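Local atomic coordinates of oxidoreductase (Ralstonia eutropha, PDB entry 3HJ9), a protein that binds flavin mononucleotide and, as a member of the nitroreductase family, is probably an FMN-dependent oxidoreductase. Residues N170-C175 with L207-G212. Sequence-based numbering, arbitrary orientation.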
ATOM      1  N   ASN A 170       2.239   2.976   4.905  1.00 18.48           N
ATOM      2  CA  ASN A 170       2.225   3.475   6.271  1.00 17.02           C
ATOM      3  C   ASN A 170       3.627   3.978   6.659  1.00 17.48           C
ATOM      4  O   ASN A 170       3.747   5.020   7.293  1.00 19.08           O
ATOM      5  CB  ASN A 170       1.803   2.398   7.282  1.00 14.66           C
ATOM      6  CG  ASN A 170       0.327   2.063   7.223  1.00 15.14           C
ATOM      7  OD1 ASN A 170      -0.438   2.701   6.496  1.00 13.52           O
ATOM      8  ND2 ASN A 170      -0.077   1.030   7.981  1.00 13.12           N
ATOM      9  N   ALA A 171       4.660   3.223   6.286  1.00 18.69           N
ATOM     10  CA  ALA A 171       6.080   3.586   6.599  1.00 18.75           C
ATOM     11  C   ALA A 171       6.505   4.875   5.898  1.00 17.84           C
ATOM     12  O   ALA A 171       7.199   5.727   6.499  1.00 21.23           O
ATOM     13  CB  ALA A 171       7.054   2.414   6.250  1.00 18.62           C
ATOM     14  N   TYR A 172       6.157   4.991   4.613  1.00 17.85           N
ATOM     15  CA  TYR A 172       6.381   6.243   3.846  1.00 17.41           C
ATOM     16  C   TYR A 172       5.799   7.480   4.506  1.00 15.95           C
ATOM     17  O   TYR A 172       6.482   8.496   4.650  1.00 16.77           O
ATOM     18  CB  TYR A 172       5.773   6.161   2.448  1.00 18.33           C
ATOM     19  CG  TYR A 172       6.663   5.759   1.310  1.00 17.90           C
ATOM     20  CD1 TYR A 172       7.690   6.595   0.872  1.00 19.14           C
ATOM     21  CD2 TYR A 172       6.407   4.588   0.576  1.00 18.49           C
ATOM     22  CE1 TYR A 172       8.490   6.236  -0.276  1.00 19.18           C
ATOM     23  CE2 TYR A 172       7.180   4.250  -0.556  1.00 17.19           C
ATOM     24  CZ  TYR A 172       8.199   5.051  -0.971  1.00 17.45           C
ATOM     25  OH  TYR A 172       8.911   4.671  -2.086  1.00 17.17           O
ATOM     26  N   LEU A 173       4.526   7.367   4.882  1.00 15.32           N
ATOM     27  CA  LEU A 173       3.777   8.437   5.538  1.00 15.62           C
ATOM     28  C   LEU A 173       4.385   8.773   6.908  1.00 15.67           C
ATOM     29  O   LEU A 173       4.560   9.969   7.233  1.00 16.58           O
ATOM     30  CB  LEU A 173       2.262   8.107   5.628  1.00 15.41           C
ATOM     31  CG  LEU A 173       1.527   8.047   4.269  1.00 15.65           C
ATOM     32  CD1 LEU A 173       0.111   7.473   4.395  1.00 14.97           C
ATOM     33  CD2 LEU A 173       1.517   9.417   3.542  1.00 14.08           C
ATOM     34  N   TYR A 174       4.769   7.740   7.672  1.00 16.48           N
ATOM     35  CA  TYR A 174       5.477   7.969   8.943  1.00 17.28           C
ATOM     36  C   TYR A 174       6.789   8.742   8.675  1.00 16.77           C
ATOM     37  O   TYR A 174       7.061   9.754   9.338  1.00 15.79           O
ATOM     38  CB  TYR A 174       5.710   6.681   9.763  1.00 17.41           C
ATOM     39  CG  TYR A 174       6.484   7.016  10.975  1.00 18.69           C
ATOM     40  CD1 TYR A 174       5.859   7.577  12.094  1.00 19.78           C
ATOM     41  CD2 TYR A 174       7.877   6.913  10.973  1.00 20.47           C
ATOM     42  CE1 TYR A 174       6.619   7.981  13.208  1.00 20.11           C
ATOM     43  CE2 TYR A 174       8.641   7.321  12.079  1.00 20.55           C
ATOM     44  CZ  TYR A 174       8.010   7.833  13.186  1.00 20.46           C
ATOM     45  OH  TYR A 174       8.793   8.238  14.242  1.00 21.43           O
ATOM     46  N   CYS A 175       7.549   8.310   7.675  1.00 16.42           N
ATOM     47  CA  CYS A 175       8.815   8.978   7.346  1.00 18.03           C
ATOM     48  C   CYS A 175       8.618  10.459   7.029  1.00 18.41           C
ATOM     49  O   CYS A 175       9.378  11.314   7.537  1.00 19.03           O
ATOM     50  CB  CYS A 175       9.562   8.243   6.237  1.00 18.97           C
ATOM     51  SG  CYS A 175      10.202   6.679   6.858  1.00 21.56           S
ATOM     52  N   LEU A 207       9.014  -7.089  -1.004  1.00 22.44           N
ATOM     53  CA  LEU A 207       9.515  -5.726  -1.145  1.00 22.49           C
ATOM     54  C   LEU A 207      10.472  -5.423  -0.022  1.00 22.47           C
ATOM     55  O   LEU A 207      10.383  -6.030   1.051  1.00 22.76           O
ATOM     56  CB  LEU A 207       8.364  -4.710  -1.002  1.00 21.52           C
ATOM     57  CG  LEU A 207       7.201  -4.679  -1.967  1.00 21.23           C
ATOM     58  CD1 LEU A 207       6.096  -3.733  -1.400  1.00 18.24           C
ATOM     59  CD2 LEU A 207       7.659  -4.260  -3.384  1.00 18.63           C
ATOM     60  N   SER A 208      11.413  -4.525  -0.277  1.00 23.64           N
ATOM     61  CA  SER A 208      12.237  -3.971   0.790  1.00 24.76           C
ATOM     62  C   SER A 208      11.988  -2.445   0.815  1.00 24.03           C
ATOM     63  O   SER A 208      11.340  -1.879  -0.093  1.00 24.04           O
ATOM     64  CB  SER A 208      13.714  -4.310   0.634  1.00 25.67           C
ATOM     65  OG  SER A 208      14.183  -3.741  -0.551  1.00 29.90           O
ATOM     66  N   GLN A 209      12.446  -1.789   1.876  1.00 22.93           N
ATOM     67  CA  GLN A 209      12.319  -0.323   1.972  1.00 21.02           C
ATOM     68  C   GLN A 209      13.471   0.244   2.757  1.00 20.25           C
ATOM     69  O   GLN A 209      13.673  -0.114   3.935  1.00 19.36           O
ATOM     70  CB  GLN A 209      10.994   0.035   2.602  1.00 21.49           C
ATOM     71  CG  GLN A 209      10.546   1.510   2.496  1.00 21.37           C
ATOM     72  CD  GLN A 209       9.134   1.684   3.095  1.00 22.34           C
ATOM     73  OE1 GLN A 209       8.728   0.876   3.942  1.00 21.54           O
ATOM     74  NE2 GLN A 209       8.381   2.705   2.648  1.00 22.34           N
ATOM     75  N   THR A 210      14.225   1.121   2.098  1.00 19.69           N
ATOM     76  CA  THR A 210      15.443   1.696   2.664  1.00 19.49           C
ATOM     77  C   THR A 210      15.063   3.005   3.330  1.00 19.81           C
ATOM     78  O   THR A 210      14.454   3.837   2.691  1.00 19.83           O
ATOM     79  CB  THR A 210      16.464   1.859   1.573  1.00 18.69           C
ATOM     80  OG1 THR A 210      16.707   0.553   1.064  1.00 19.34           O
ATOM     81  CG2 THR A 210      17.750   2.460   2.065  1.00 17.56           C
ATOM     82  N   ILE A 211      15.413   3.151   4.615  1.00 18.89           N
ATOM     83  CA  ILE A 211      14.993   4.289   5.432  1.00 19.69           C
ATOM     84  C   ILE A 211      16.141   4.939   6.192  1.00 19.64           C
ATOM     85  O   ILE A 211      17.046   4.259   6.681  1.00 18.76           O
ATOM     86  CB  ILE A 211      13.867   3.815   6.413  1.00 20.26           C
ATOM     87  CG1 ILE A 211      12.609   3.443   5.619  1.00 21.17           C
ATOM     88  CG2 ILE A 211      13.541   4.891   7.496  1.00 20.14           C
ATOM     89  CD1 ILE A 211      11.473   2.856   6.418  1.00 21.04           C
ATOM     90  N   GLY A 212      16.104   6.267   6.241  1.00 19.58           N
ATOM     91  CA  GLY A 212      17.025   7.078   7.011  1.00 20.23           C
ATOM     92  C   GLY A 212      16.784   8.566   6.831  1.00 21.43           C
ATOM     93  O   GLY A 212      15.851   8.962   6.102  1.00 21.63           O
TER
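Q209 reaches from the strand between A171 and Y172 of the helix and is covered more by the other segment than any other residue here. Its CB points at the helix, and CG is anti to the backbone N (chi1 -167°); beyond CG the chain runs on extended, bringing the amide carbon Q209 CD within 3.8 Å of A171 CB. At the tip the two amide atoms part. Q209 OE1 presses against the A171 methyl, 3.2 Å from CB, a tight approach for a carbonyl oxygen that has no polar partner in the model although it is buried. Q209 NE2 lies over one face of the Y172 ring, displaced toward the rim, with Y172 CD2 its nearest ring atom at 3.4 Å. The amide plane is tilted steeply to the ring, by 68°. A hydrogen bond from Q209 NE2 to the carbonyl O of A168, a turn earlier on the helix, holds the amide at this spot.

Helix 156-177 packs here on one face of the antiparallel sheet at the core of the nitroreductase fold; the axes of 170-175 and 207-212 come within 10.4 Å and run nearly parallel (16°). Segment 207-212 belongs to strand 203-212, which lies between its antiparallel neighbours 137-144 and 181-185.

One turn on, contact is apolar. C175 SG stands beside its own backbone N, anti to the carbonyl carbon, and meets I211 CG2 at 3.8 Å, with I211 CD1 only slightly farther. That same CD1 comes to 4.4 Å from A171 CB, while L68 of helix 62-73 touches both A171 and I211.

The Y172 ring also makes a cation-pi contact with R49, and its OH hydrogen-bonds to S51 OG and V184 N; R49 and S51 both bind FMN, which lies about 4 Å from the Y172 side chain.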